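Local coordinates for multiple antibiotic resistance protein MarR (Escherichia coli, PDB 1JGS) that represses the marRAB operon, which is involved in activating antibiotic resistance and oxidative stress genes, by binding the marO operator/promoter DNA, at residues 5-8 and 9-12; 14-17 and 18-22; 69-72 and 73-77; 99-102 and 103-107; 114-117 and 118-121. All coordinates share one frame; numbering follows the deposited sequence.

Contact 1 of 5, residues 5-8 and 9-12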
loop_
_atom_site.group_PDB
_atom_site.type_symbol
_atom_site.label_atom_id
_atom_site.label_comp_id
_atom_site.label_asym_id
_atom_site.label_seq_id
_atom_site.Cartn_x
_atom_site.Cartn_y
_atom_site.Cartn_z
ATOM N N ILE A 5 16.840 4.747 -16.060
ATOM C CA ILE A 5 17.274 4.695 -14.669
ATOM C C ILE A 5 16.151 5.102 -13.724
ATOM O O ILE A 5 15.999 6.274 -13.372
ATOM C CB ILE A 5 18.493 5.604 -14.419
ATOM C CG1 ILE A 5 19.670 5.136 -15.277
ATOM C CG2 ILE A 5 18.881 5.570 -12.938
ATOM C CD1 ILE A 5 20.839 6.095 -15.272
ATOM N N ILE A 6 15.363 4.112 -13.326
ATOM C CA ILE A 6 14.252 4.321 -12.415
ATOM C C ILE A 6 14.799 4.079 -11.014
ATOM O O ILE A 6 15.402 3.031 -10.741
ATOM C CB ILE A 6 13.111 3.317 -12.721
ATOM C CG1 ILE A 6 12.685 3.465 -14.189
ATOM C CG2 ILE A 6 11.929 3.557 -11.790
ATOM C CD1 ILE A 6 11.877 2.287 -14.731
ATOM N N PRO A 7 14.624 5.058 -10.109
ATOM C CA PRO A 7 15.106 4.945 -8.727
ATOM C C PRO A 7 14.387 3.833 -7.952
ATOM O O PRO A 7 13.191 3.604 -8.144
ATOM C CB PRO A 7 14.831 6.335 -8.159
ATOM C CG PRO A 7 13.575 6.742 -8.892
ATOM C CD PRO A 7 13.898 6.325 -10.309
ATOM N N LEU A 8 15.128 3.161 -7.075
ATOM C CA LEU A 8 14.611 2.058 -6.265
ATOM C C LEU A 8 13.198 2.293 -5.719
ATOM O O LEU A 8 12.292 1.469 -5.934
ATOM C CB LEU A 8 15.578 1.791 -5.108
ATOM C CG LEU A 8 15.279 0.688 -4.099
ATOM C CD1 LEU A 8 15.259 -0.675 -4.779
ATOM C CD2 LEU A 8 16.352 0.726 -3.023
ATOM N N GLY A 9 13.019 3.414 -5.018
ATOM C CA GLY A 9 11.723 3.750 -4.449
ATOM C C GLY A 9 10.552 3.518 -5.386
ATOM O O GLY A 9 9.586 2.844 -5.025
ATOM N N ARG A 10 10.624 4.078 -6.590
ATOM C CA ARG A 10 9.546 3.905 -7.557
ATOM C C ARG A 10 9.434 2.450 -8.008
ATOM O O ARG A 10 8.329 1.948 -8.212
ATOM C CB ARG A 10 9.764 4.811 -8.771
ATOM C CG ARG A 10 9.373 6.268 -8.551
ATOM C CD ARG A 10 9.850 7.132 -9.713
ATOM N NE ARG A 10 9.357 6.652 -11.006
ATOM C CZ ARG A 10 9.867 7.013 -12.181
ATOM N NH1 ARG A 10 10.889 7.859 -12.235
ATOM N NH2 ARG A 10 9.356 6.529 -13.306
ATOM N N LEU A 11 10.570 1.768 -8.163
ATOM C CA LEU A 11 10.535 0.372 -8.583
ATOM C C LEU A 11 9.829 -0.478 -7.526
ATOM O O LEU A 11 9.015 -1.331 -7.862
ATOM C CB LEU A 11 11.948 -0.170 -8.835
ATOM C CG LEU A 11 12.668 0.310 -10.102
ATOM C CD1 LEU A 11 14.070 -0.303 -10.183
ATOM C CD2 LEU A 11 11.852 -0.081 -11.314
ATOM N N ILE A 12 10.163 -0.255 -6.257
ATOM C CA ILE A 12 9.532 -0.986 -5.159
ATOM C C ILE A 12 8.027 -0.703 -5.223
ATOM O O ILE A 12 7.203 -1.592 -4.996
ATOM C CB ILE A 12 10.057 -0.516 -3.781
ATOM C CG1 ILE A 12 11.520 -0.925 -3.609
ATOM C CG2 ILE A 12 9.236 -1.134 -2.668
ATOM C CD1 ILE A 12 12.144 -0.406 -2.313
#

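Contact 2 of 5, residues 14-17 and 18-22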
loop_
_atom_site.group_PDB
_atom_site.type_symbol
_atom_site.label_atom_id
_atom_site.label_comp_id
_atom_site.label_asym_id
_atom_site.label_seq_id
_atom_site.Cartn_x
_atom_site.Cartn_y
_atom_site.Cartn_z
ATOM N N MET A 14 6.076 0.383 -7.971
ATOM C CA MET A 14 5.550 -0.312 -9.142
ATOM C C MET A 14 5.391 -1.809 -8.914
ATOM O O MET A 14 4.422 -2.395 -9.374
ATOM C CB MET A 14 6.477 -0.103 -10.341
ATOM C CG MET A 14 6.491 1.299 -10.915
ATOM S SD MET A 14 7.784 1.468 -12.178
ATOM C CE MET A 14 7.031 0.581 -13.572
ATOM N N VAL A 15 6.349 -2.429 -8.227
ATOM C CA VAL A 15 6.294 -3.866 -7.967
ATOM C C VAL A 15 5.236 -4.242 -6.927
ATOM O O VAL A 15 4.587 -5.299 -7.034
ATOM C CB VAL A 15 7.654 -4.415 -7.487
ATOM C CG1 VAL A 15 7.529 -5.907 -7.206
ATOM C CG2 VAL A 15 8.736 -4.169 -8.560
ATOM N N ASN A 16 5.077 -3.394 -5.915
ATOM C CA ASN A 16 4.084 -3.667 -4.890
ATOM C C ASN A 16 2.753 -3.519 -5.597
ATOM O O ASN A 16 1.827 -4.308 -5.388
ATOM C CB ASN A 16 4.169 -2.663 -3.739
ATOM C CG ASN A 16 3.356 -3.104 -2.536
ATOM O OD1 ASN A 16 3.641 -4.139 -1.933
ATOM N ND2 ASN A 16 2.334 -2.326 -2.185
ATOM N N GLN A 17 2.680 -2.501 -6.449
ATOM C CA GLN A 17 1.481 -2.227 -7.226
ATOM C C GLN A 17 1.103 -3.539 -7.901
ATOM O O GLN A 17 0.062 -4.124 -7.607
ATOM C CB GLN A 17 1.780 -1.159 -8.279
ATOM C CG GLN A 17 0.558 -0.541 -8.939
ATOM C CD GLN A 17 0.381 0.928 -8.576
ATOM O OE1 GLN A 17 1.249 1.763 -8.855
ATOM N NE2 GLN A 17 -0.748 1.251 -7.950
ATOM N N LYS A 18 1.980 -4.007 -8.783
ATOM C CA LYS A 18 1.765 -5.247 -9.515
ATOM C C LYS A 18 1.287 -6.354 -8.588
ATOM O O LYS A 18 0.291 -7.017 -8.860
ATOM C CB LYS A 18 3.055 -5.702 -10.207
ATOM C CG LYS A 18 2.856 -6.940 -11.069
ATOM C CD LYS A 18 4.165 -7.606 -11.441
ATOM C CE LYS A 18 3.942 -8.842 -12.324
ATOM N NZ LYS A 18 4.023 -8.543 -13.788
ATOM N N LYS A 19 2.016 -6.543 -7.496
ATOM C CA LYS A 19 1.704 -7.574 -6.511
ATOM C C LYS A 19 0.252 -7.512 -6.039
ATOM O O LYS A 19 -0.403 -8.545 -5.877
ATOM C CB LYS A 19 2.658 -7.443 -5.317
ATOM C CG LYS A 19 2.552 -8.548 -4.278
ATOM C CD LYS A 19 1.690 -8.133 -3.098
ATOM C CE LYS A 19 1.740 -9.182 -1.993
ATOM N NZ LYS A 19 1.027 -8.752 -0.757
ATOM N N ASP A 20 -0.255 -6.304 -5.826
ATOM C CA ASP A 20 -1.627 -6.171 -5.366
ATOM C C ASP A 20 -2.590 -6.476 -6.495
ATOM O O ASP A 20 -3.623 -7.117 -6.279
ATOM C CB ASP A 20 -1.884 -4.770 -4.802
ATOM C CG ASP A 20 -1.237 -4.561 -3.436
ATOM O OD1 ASP A 20 -1.153 -5.535 -2.651
ATOM O OD2 ASP A 20 -0.824 -3.417 -3.143
ATOM N N ARG A 21 -2.241 -6.030 -7.699
ATOM C CA ARG A 21 -3.078 -6.262 -8.874
ATOM C C ARG A 21 -3.289 -7.754 -9.078
ATOM O O ARG A 21 -4.375 -8.193 -9.443
ATOM C CB ARG A 21 -2.436 -5.663 -10.128
ATOM C CG ARG A 21 -3.187 -6.013 -11.401
ATOM C CD ARG A 21 -2.556 -5.401 -12.634
ATOM N NE ARG A 21 -3.189 -5.907 -13.849
ATOM C CZ ARG A 21 -2.836 -5.558 -15.082
ATOM N NH1 ARG A 21 -1.846 -4.694 -15.271
ATOM N NH2 ARG A 21 -3.473 -6.073 -16.130
ATOM N N LEU A 22 -2.239 -8.530 -8.845
ATOM C CA LEU A 22 -2.335 -9.969 -8.995
ATOM C C LEU A 22 -3.246 -10.508 -7.897
ATOM O O LEU A 22 -4.077 -11.385 -8.137
ATOM C CB LEU A 22 -0.944 -10.609 -8.897
ATOM C CG LEU A 22 0.042 -10.154 -9.978
ATOM C CD1 LEU A 22 1.342 -10.935 -9.871
ATOM C CD2 LEU A 22 -0.576 -10.373 -11.344
#

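Contact 3 of 5, residues 69-72 and 73-77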
loop_
_atom_site.group_PDB
_atom_site.type_symbol
_atom_site.label_atom_id
_atom_site.label_comp_id
_atom_site.label_asym_id
_atom_site.label_seq_id
_atom_site.Cartn_x
_atom_site.Cartn_y
_atom_site.Cartn_z
ATOM N N LEU A 69 -15.283 -3.925 9.560
ATOM C CA LEU A 69 -15.349 -4.878 10.655
ATOM C C LEU A 69 -16.768 -5.445 10.783
ATOM O O LEU A 69 -16.945 -6.649 11.021
ATOM C CB LEU A 69 -14.874 -4.217 11.952
ATOM C CG LEU A 69 -13.356 -3.939 12.039
ATOM C CD1 LEU A 69 -13.034 -3.195 13.331
ATOM C CD2 LEU A 69 -12.575 -5.257 12.036
ATOM N N ASP A 70 -17.776 -4.592 10.586
ATOM C CA ASP A 70 -19.163 -5.047 10.674
ATOM C C ASP A 70 -19.448 -6.024 9.544
ATOM O O ASP A 70 -20.107 -7.032 9.754
ATOM C CB ASP A 70 -20.149 -3.875 10.601
ATOM C CG ASP A 70 -20.390 -3.207 11.963
ATOM O OD1 ASP A 70 -19.899 -3.707 13.006
ATOM O OD2 ASP A 70 -21.092 -2.174 11.985
ATOM N N ARG A 71 -18.968 -5.738 8.339
ATOM C CA ARG A 71 -19.207 -6.667 7.241
ATOM C C ARG A 71 -18.544 -8.007 7.570
ATOM O O ARG A 71 -19.117 -9.067 7.333
ATOM C CB ARG A 71 -18.645 -6.119 5.923
ATOM C CG ARG A 71 -18.737 -7.076 4.733
ATOM C CD ARG A 71 -20.162 -7.608 4.534
ATOM N NE ARG A 71 -21.150 -6.551 4.294
ATOM C CZ ARG A 71 -21.243 -5.849 3.169
ATOM N NH1 ARG A 71 -20.401 -6.085 2.166
ATOM N NH2 ARG A 71 -22.182 -4.919 3.036
ATOM N N LEU A 72 -17.338 -7.966 8.122
ATOM C CA LEU A 72 -16.636 -9.212 8.447
ATOM C C LEU A 72 -17.371 -10.020 9.516
ATOM O O LEU A 72 -17.365 -11.251 9.485
ATOM C CB LEU A 72 -15.194 -8.909 8.873
ATOM C CG LEU A 72 -14.317 -8.450 7.692
ATOM C CD1 LEU A 72 -12.953 -7.972 8.136
ATOM C CD2 LEU A 72 -14.200 -9.607 6.730
ATOM N N VAL A 73 -18.007 -9.335 10.464
ATOM C CA VAL A 73 -18.767 -10.041 11.497
ATOM C C VAL A 73 -19.972 -10.688 10.822
ATOM O O VAL A 73 -20.286 -11.838 11.109
ATOM C CB VAL A 73 -19.240 -9.081 12.608
ATOM C CG1 VAL A 73 -20.168 -9.794 13.574
ATOM C CG2 VAL A 73 -18.018 -8.527 13.345
ATOM N N CYS A 74 -20.626 -9.965 9.903
ATOM C CA CYS A 74 -21.781 -10.510 9.173
ATOM C C CYS A 74 -21.389 -11.772 8.412
ATOM O O CYS A 74 -22.207 -12.674 8.216
ATOM C CB CYS A 74 -22.334 -9.507 8.157
ATOM S SG CYS A 74 -23.420 -8.248 8.815
ATOM N N LYS A 75 -20.149 -11.829 7.953
ATOM C CA LYS A 75 -19.704 -13.005 7.225
ATOM C C LYS A 75 -19.272 -14.101 8.202
ATOM O O LYS A 75 -18.943 -15.221 7.792
ATOM C CB LYS A 75 -18.552 -12.641 6.288
ATOM C CG LYS A 75 -18.979 -11.848 5.067
ATOM C CD LYS A 75 -17.768 -11.538 4.184
ATOM C CE LYS A 75 -18.174 -11.045 2.804
ATOM N NZ LYS A 75 -17.081 -11.236 1.822
ATOM N N GLY A 76 -19.285 -13.772 9.494
ATOM C CA GLY A 76 -18.897 -14.740 10.510
ATOM C C GLY A 76 -17.394 -14.991 10.567
ATOM O O GLY A 76 -16.946 -16.017 11.081
ATOM N N TRP A 77 -16.601 -14.054 10.049
ATOM C CA TRP A 77 -15.161 -14.234 10.051
ATOM C C TRP A 77 -14.454 -13.547 11.203
ATOM O O TRP A 77 -13.325 -13.893 11.528
ATOM C CB TRP A 77 -14.562 -13.736 8.735
ATOM C CG TRP A 77 -15.034 -14.467 7.521
ATOM C CD1 TRP A 77 -15.656 -15.678 7.485
ATOM C CD2 TRP A 77 -14.935 -14.023 6.163
ATOM N NE1 TRP A 77 -15.960 -16.019 6.189
ATOM C CE2 TRP A 77 -15.529 -15.020 5.355
ATOM C CE3 TRP A 77 -14.407 -12.882 5.550
ATOM C CZ2 TRP A 77 -15.612 -14.912 3.964
ATOM C CZ3 TRP A 77 -14.486 -12.770 4.159
ATOM C CH2 TRP A 77 -15.086 -13.782 3.382
#

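Contact 4 of 5, residues 99-102 and 103-107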
loop_
_atom_site.group_PDB
_atom_site.type_symbol
_atom_site.label_atom_id
_atom_site.label_comp_id
_atom_site.label_asym_id
_atom_site.label_seq_id
_atom_site.Cartn_x
_atom_site.Cartn_y
_atom_site.Cartn_z
ATOM N N ALA A 99 -10.679 -17.759 10.546
ATOM C CA ALA A 99 -9.303 -18.252 10.528
ATOM C C ALA A 99 -9.067 -19.173 9.341
ATOM O O ALA A 99 -8.052 -19.062 8.657
ATOM C CB ALA A 99 -8.992 -18.991 11.835
ATOM N N ALA A 100 -10.011 -20.079 9.099
ATOM C CA ALA A 100 -9.904 -21.021 7.997
ATOM C C ALA A 100 -9.913 -20.260 6.670
ATOM O O ALA A 100 -9.049 -20.463 5.812
ATOM C CB ALA A 100 -11.057 -22.018 8.051
ATOM N N ILE A 101 -10.892 -19.383 6.499
ATOM C CA ILE A 101 -10.969 -18.594 5.280
ATOM C C ILE A 101 -9.610 -17.905 5.023
ATOM O O ILE A 101 -9.064 -17.959 3.916
ATOM C CB ILE A 101 -12.055 -17.500 5.401
ATOM C CG1 ILE A 101 -13.438 -18.137 5.578
ATOM C CG2 ILE A 101 -12.010 -16.592 4.187
ATOM C CD1 ILE A 101 -13.868 -19.012 4.433
ATOM N N CYS A 102 -9.072 -17.260 6.055
ATOM C CA CYS A 102 -7.801 -16.552 5.938
ATOM C C CYS A 102 -6.642 -17.461 5.567
ATOM O O CYS A 102 -5.663 -17.006 4.970
ATOM C CB CYS A 102 -7.467 -15.823 7.239
ATOM S SG CYS A 102 -5.810 -15.093 7.260
ATOM N N GLU A 103 -6.748 -18.741 5.923
ATOM C CA GLU A 103 -5.691 -19.697 5.609
ATOM C C GLU A 103 -5.894 -20.274 4.207
ATOM O O GLU A 103 -4.928 -20.497 3.480
ATOM C CB GLU A 103 -5.653 -20.819 6.648
ATOM C CG GLU A 103 -4.405 -21.692 6.564
ATOM C CD GLU A 103 -3.122 -20.879 6.648
ATOM O OE1 GLU A 103 -2.941 -20.151 7.644
ATOM O OE2 GLU A 103 -2.290 -20.969 5.719
ATOM N N GLN A 104 -7.140 -20.520 3.820
ATOM C CA GLN A 104 -7.392 -21.036 2.480
ATOM C C GLN A 104 -6.845 -20.020 1.486
ATOM O O GLN A 104 -6.160 -20.380 0.527
ATOM C CB GLN A 104 -8.886 -21.200 2.215
ATOM C CG GLN A 104 -9.539 -22.439 2.780
ATOM C CD GLN A 104 -11.060 -22.362 2.667
ATOM O OE1 GLN A 104 -11.605 -22.054 1.597
ATOM N NE2 GLN A 104 -11.751 -22.636 3.770
ATOM N N CYS A 105 -7.163 -18.749 1.726
ATOM C CA CYS A 105 -6.729 -17.657 0.863
ATOM C C CYS A 105 -5.226 -17.438 0.893
ATOM O O CYS A 105 -4.586 -17.353 -0.158
ATOM C CB CYS A 105 -7.408 -16.347 1.270
ATOM S SG CYS A 105 -9.173 -16.215 0.932
ATOM N N HIS A 106 -4.670 -17.325 2.095
ATOM C CA HIS A 106 -3.238 -17.088 2.260
ATOM C C HIS A 106 -2.390 -18.119 1.523
ATOM O O HIS A 106 -1.361 -17.785 0.927
ATOM C CB HIS A 106 -2.881 -17.083 3.745
ATOM C CG HIS A 106 -1.486 -16.622 4.030
ATOM N ND1 HIS A 106 -0.375 -17.391 3.756
ATOM C CD2 HIS A 106 -1.021 -15.466 4.560
ATOM C CE1 HIS A 106 0.713 -16.729 4.107
ATOM N NE2 HIS A 106 0.347 -15.558 4.597
ATOM N N GLN A 107 -2.837 -19.369 1.555
ATOM C CA GLN A 107 -2.125 -20.444 0.888
ATOM C C GLN A 107 -2.225 -20.352 -0.625
ATOM O O GLN A 107 -1.215 -20.452 -1.316
ATOM C CB GLN A 107 -2.650 -21.803 1.353
ATOM C CG GLN A 107 -2.442 -22.060 2.832
ATOM C CD GLN A 107 -2.788 -23.476 3.227
ATOM O OE1 GLN A 107 -3.870 -23.971 2.915
ATOM N NE2 GLN A 107 -1.871 -24.138 3.925
#

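Contact 5 of 5, residues 114-117 and 118-121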
loop_
_atom_site.group_PDB
_atom_site.type_symbol
_atom_site.label_atom_id
_atom_site.label_comp_id
_atom_site.label_asym_id
_atom_site.label_seq_id
_atom_site.Cartn_x
_atom_site.Cartn_y
_atom_site.Cartn_z
ATOM N N HIS A 114 4.002 -16.218 -5.926
ATOM C CA HIS A 114 5.361 -16.724 -6.001
ATOM C C HIS A 114 5.680 -17.063 -7.447
ATOM O O HIS A 114 6.697 -16.627 -7.985
ATOM C CB HIS A 114 5.508 -17.976 -5.135
ATOM C CG HIS A 114 6.924 -18.438 -4.978
ATOM N ND1 HIS A 114 7.749 -18.691 -6.052
ATOM C CD2 HIS A 114 7.656 -18.701 -3.870
ATOM C CE1 HIS A 114 8.930 -19.090 -5.612
ATOM N NE2 HIS A 114 8.899 -19.106 -4.293
ATOM N N GLN A 115 4.796 -17.835 -8.073
ATOM C CA GLN A 115 4.979 -18.237 -9.462
ATOM C C GLN A 115 4.992 -17.024 -10.381
ATOM O O GLN A 115 5.997 -16.743 -11.031
ATOM C CB GLN A 115 3.859 -19.184 -9.892
ATOM C CG GLN A 115 3.672 -20.377 -8.974
ATOM C CD GLN A 115 4.953 -21.163 -8.767
ATOM O OE1 GLN A 115 5.579 -21.612 -9.729
ATOM N NE2 GLN A 115 5.348 -21.338 -7.509
ATOM N N GLU A 116 3.876 -16.304 -10.427
ATOM C CA GLU A 116 3.768 -15.131 -11.287
ATOM C C GLU A 116 4.894 -14.120 -11.141
ATOM O O GLU A 116 5.428 -13.639 -12.143
ATOM C CB GLU A 116 2.427 -14.429 -11.069
ATOM C CG GLU A 116 1.266 -15.067 -11.813
ATOM C CD GLU A 116 1.580 -15.298 -13.277
ATOM O OE1 GLU A 116 2.184 -16.344 -13.596
ATOM O OE2 GLU A 116 1.238 -14.424 -14.104
ATOM N N LEU A 117 5.252 -13.794 -9.901
ATOM C CA LEU A 117 6.318 -12.831 -9.635
ATOM C C LEU A 117 7.672 -13.363 -10.077
ATOM O O LEU A 117 8.512 -12.626 -10.601
ATOM C CB LEU A 117 6.392 -12.510 -8.137
ATOM C CG LEU A 117 5.221 -11.787 -7.477
ATOM C CD1 LEU A 117 5.492 -11.622 -5.987
ATOM C CD2 LEU A 117 5.029 -10.437 -8.151
ATOM N N THR A 118 7.869 -14.654 -9.850
ATOM C CA THR A 118 9.114 -15.335 -10.176
ATOM C C THR A 118 9.109 -15.923 -11.584
ATOM O O THR A 118 10.121 -16.441 -12.037
ATOM C CB THR A 118 9.369 -16.462 -9.131
ATOM O OG1 THR A 118 9.903 -15.885 -7.934
ATOM C CG2 THR A 118 10.317 -17.516 -9.659
ATOM N N LYS A 119 7.978 -15.816 -12.279
ATOM C CA LYS A 119 7.833 -16.383 -13.621
ATOM C C LYS A 119 8.992 -16.132 -14.584
ATOM O O LYS A 119 9.332 -17.006 -15.382
ATOM C CB LYS A 119 6.538 -15.892 -14.281
ATOM C CG LYS A 119 6.572 -14.441 -14.759
ATOM C CD LYS A 119 5.326 -14.109 -15.579
ATOM C CE LYS A 119 5.297 -12.656 -16.036
ATOM N NZ LYS A 119 4.068 -12.364 -16.829
ATOM N N ASN A 120 9.599 -14.949 -14.521
ATOM C CA ASN A 120 10.692 -14.645 -15.430
ATOM C C ASN A 120 12.052 -14.291 -14.849
ATOM O O ASN A 120 13.031 -14.235 -15.585
ATOM C CB ASN A 120 10.255 -13.558 -16.427
ATOM C CG ASN A 120 9.485 -12.425 -15.773
ATOM O OD1 ASN A 120 8.948 -11.551 -16.460
ATOM N ND2 ASN A 120 9.428 -12.431 -14.443
ATOM N N LEU A 121 12.161 -14.062 -13.550
ATOM C CA LEU A 121 13.484 -13.738 -13.042
ATOM C C LEU A 121 14.182 -14.979 -12.489
ATOM O O LEU A 121 15.386 -14.953 -12.231
ATOM C CB LEU A 121 13.404 -12.630 -11.981
ATOM C CG LEU A 121 13.094 -12.951 -10.522
ATOM C CD1 LEU A 121 14.221 -13.777 -9.898
ATOM C CD2 LEU A 121 12.947 -11.645 -9.762
#

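Contact 1 of 5, residues 5-8 and 9-12
Arg10 folds back over Ile6 and Pro7, the residues that lead into its helix. Arg10 CB lies 3.9 Å from Ile6 CG2. Further out, Arg10 CD meets the proline ring, 3.8 Å from Pro7 CG. The chain then bends at chi3 (56°), and this turn lays the guanidinium beneath Ile6, whose CG2 methyl stands 4.0 Å above the centre of the guanidinium plane. Pro7 CD comes to the guanidinium obliquely, 3.9 Å from Arg10 NH1. Long and flat, arginine can spread over apolar neighbours while its charged end stays at the surface.

Ile6 serves two partners. The same Ile6 CG2 also touches Leu11, 3.7 Å from Leu11 CD2, where the two branched side chains cross at about a right angle. Pro7 is the N-cap, a place proline fills well because its missing N-H costs no bond there. Pro7 O accepts Leu11 N at 3.2 Å, and one residue on, Leu8 O takes Ile12 N at 2.8 Å. Leu8 packs CG on Ile12 CD1.

All this is the start of helix 8-27. The second subunit packs against this turn: Leu8 lies on Leu129 and Leu11 on Glu130, both from helix 126-134 of that subunit, while Ile12 meets Val15 of the subunit's own helix 8-27.

Contact 2 of 5, residues 14-17 and 18-22
Lys18 begins the second half of this run by bonding back one turn: Lys18 N donates to Met14 O over 3.0 Å, almost straight at 176°. Its CB rests near Val15 O, and the aliphatic chain then runs off the helix until a bend at its far end brings NZ to Leu137 O of the second subunit, with which it makes a hydrogen bond. Lysine suits the spot because a long apolar stem carries the charge across to that carbonyl.

Lys19 repeats the backbone step, Lys19 N to Val15 O at 2.9 Å, while its CB presses close to Asn16 O. A turn at chi2 (-98°) sends the rest of the chain away from the segment 14-17, and the side chain packs on Leu113 of helix 96-118.

Asp20 returns to the earlier turn. Asp20 N donates to Asn16 O at 2.9 Å and only weakly to Gln17 O. With CG held beside its own backbone N, the carboxylate leans toward Asn16, its plane 79° from that of the amide. Asp20 OD2 and Asn16 ND2 come to 3.5 Å, but the angle is too poor for a hydrogen bond.

Arg21 closes the series, Arg21 N to Gln17 O at 3.0 Å, and its extended chain carries NE to a salt bridge with Glu25.

Backbone bonds therefore hold the two segments together, while three charged side chains find partners beyond them: Arg21 in Glu25, Asp20 weakly in Lys38 through OD1, and Lys18 in Leu137 O of the second subunit.

Contact 3 of 5, residues 69-72 and 73-77
Leu72 O is shared at the end of its helix: Trp77 N donates to it at 3.0 Å, with an angle of 157°, and Lys75 N adds a weak bond at 3.2 Å. Lys75 N also donates to Arg71 O at 3.0 Å, so this single N-H is split between two carbonyls of the last turn.

The side chains pack round the same helix end. Leu72 sends CD2 to 3.5 Å from Trp77 CE3, the leucine crossing the indole at about a right angle and meeting its six-membered ring obliquely. Lys75 CB lies 3.8 Å over the centre of the Trp77 ring system. The lysine chain extends onward, and NZ bonds to Gln36 OE1 and Asp31 O. A broad apolar indole suits this position, where it can meet the buried leucine and the lysine CB together. Between Lys75 and Trp77, Gly76 takes a positive phi (74°), readily accessible to a residue without a side chain.

That positive phi, with the bonds Trp77 N to Leu72 O and Gly76 N to Val73 O, makes a Schellman motif. It ends helix 62-74, the recognition helix of the winged helix-turn-helix in the MarR family, and turns the chain into wing strand 78-82; nearer the middle of the helix, Leu69 belongs to the pocket of a bound salicylate.

Contact 4 of 5, residues 99-102 and 103-107
Ala99 O and Ala100 O share one donor: Glu103 N lies 3.0 Å from Ala99 O and 2.9 Å from Ala100 O, and both bonds are weak because the N-H points squarely at neither. One bond spans four residues and the other three, which is consistent with a slight local departure from even alpha-helical spacing.

Ala100 O also accepts Gln104 N, at 2.8 Å and well aligned. The small side chain of Ala100 probably lets Gln104 run back along the helix surface; with CG beside its own backbone N (chi1 -80°) and the chain extended beyond, Gln104 NE2 comes to 4.4 Å from Ala100 CB.

Ile101 O continues the helical series, accepting Cys105 N at 3.0 Å. The two branches of its side chain part company: CD1 approaches Gln104 NE2, while Ile101 CG2 lies 4.3 Å from Cys105 SG in a loose apolar touch. A beta-branched residue can thus meet two neighbours of the next turn at once.

Cys102 O accepts His106 N at 3.1 Å, but the donor stands 45° above the carbonyl plane. The Cys102 side chain packs on Leu40, Cys41 and Arg44 of helix 34-46, and Cys105 follows on Phe37 of the same helix; small sulfur side chains are consistent with packing between helices.

Chemically, the stretch is amphipathic. The two cysteines pack on the neighbouring helix, Gln104 and His106 are exposed, and Glu103 supplies a charged tie between the two helices through a salt bridge from OE1 to Arg44 NH1.

Contact 5 of 5, residues 114-117 and 118-121
His114 and Thr118 lie side by side and point the same way, one turn apart. The imidazole is carried there by chi1 (-171°), which sets CG opposite the backbone N, and His114 ND1 comes to 4.0 Å from Thr118 OG1, a loose approach oblique to the ring. Thr118 turns its hydroxyl beside its own backbone N (chi1 -79°), near the His114 carbonyl. Thr118 OG1 is 3.3 Å from His114 O, yet the angle is too poor for a hydrogen bond; the carbonyl instead accepts Thr118 N at 3.0 Å. Branched at CB, threonine puts its hydroxyl beside the backbone N while CG2 stands opposite it.

Lys119 adopts a rarer conformation, its CG wedged between the backbone N and the carbonyl carbon (chi1 74°). This turns the first part of the chain close past Glu116 O, and the extended remainder runs on beside Glu116. A bend at chi2 of the glutamate helps bring the charges near, Glu116 OE2 to Lys119 NZ at 4.4 Å, beyond a salt bridge but probably favourable. The backbone tie here, Lys119 N to Glu116 O at 3.4 Å, is weak.

Such loosening belongs to a helix end. Helix 96-118 gives way to the loop before helix 126-134, against which Thr118 packs at Val126. Leu117 meets Leu22 of its own chain and Leu8 of the second subunit, placing this turn in the intertwined, all-helical dimer region characteristic of MarR proteins.

How the contacts relate
Contacts 1, 2 and 5 belong to the dimer region and touch the second subunit, whereas contacts 3 and 4 serve the DNA-binding lobe without meeting another chain. Contacts 1 and 2 share helix 8-27, contacts 4 and 5 helix 96-118. Contacts 2 and 5 are surface contacts that meet through Leu22 CD1, 3.9 Å from Glu116 CB; contacts 1, 3 and 4 are partly buried, and 3 and 4 join where Trp77 NE1 lies 3.4 Å from Ile101 CG1. Contact 1 has an N-cap position, contact 3 a Schellman motif, contact 5 a fraying end. Contacts 2 and 4 lie within helices, their charged groups pairing outside; contacts 1 and 3 each hold a close apolar side-chain pair.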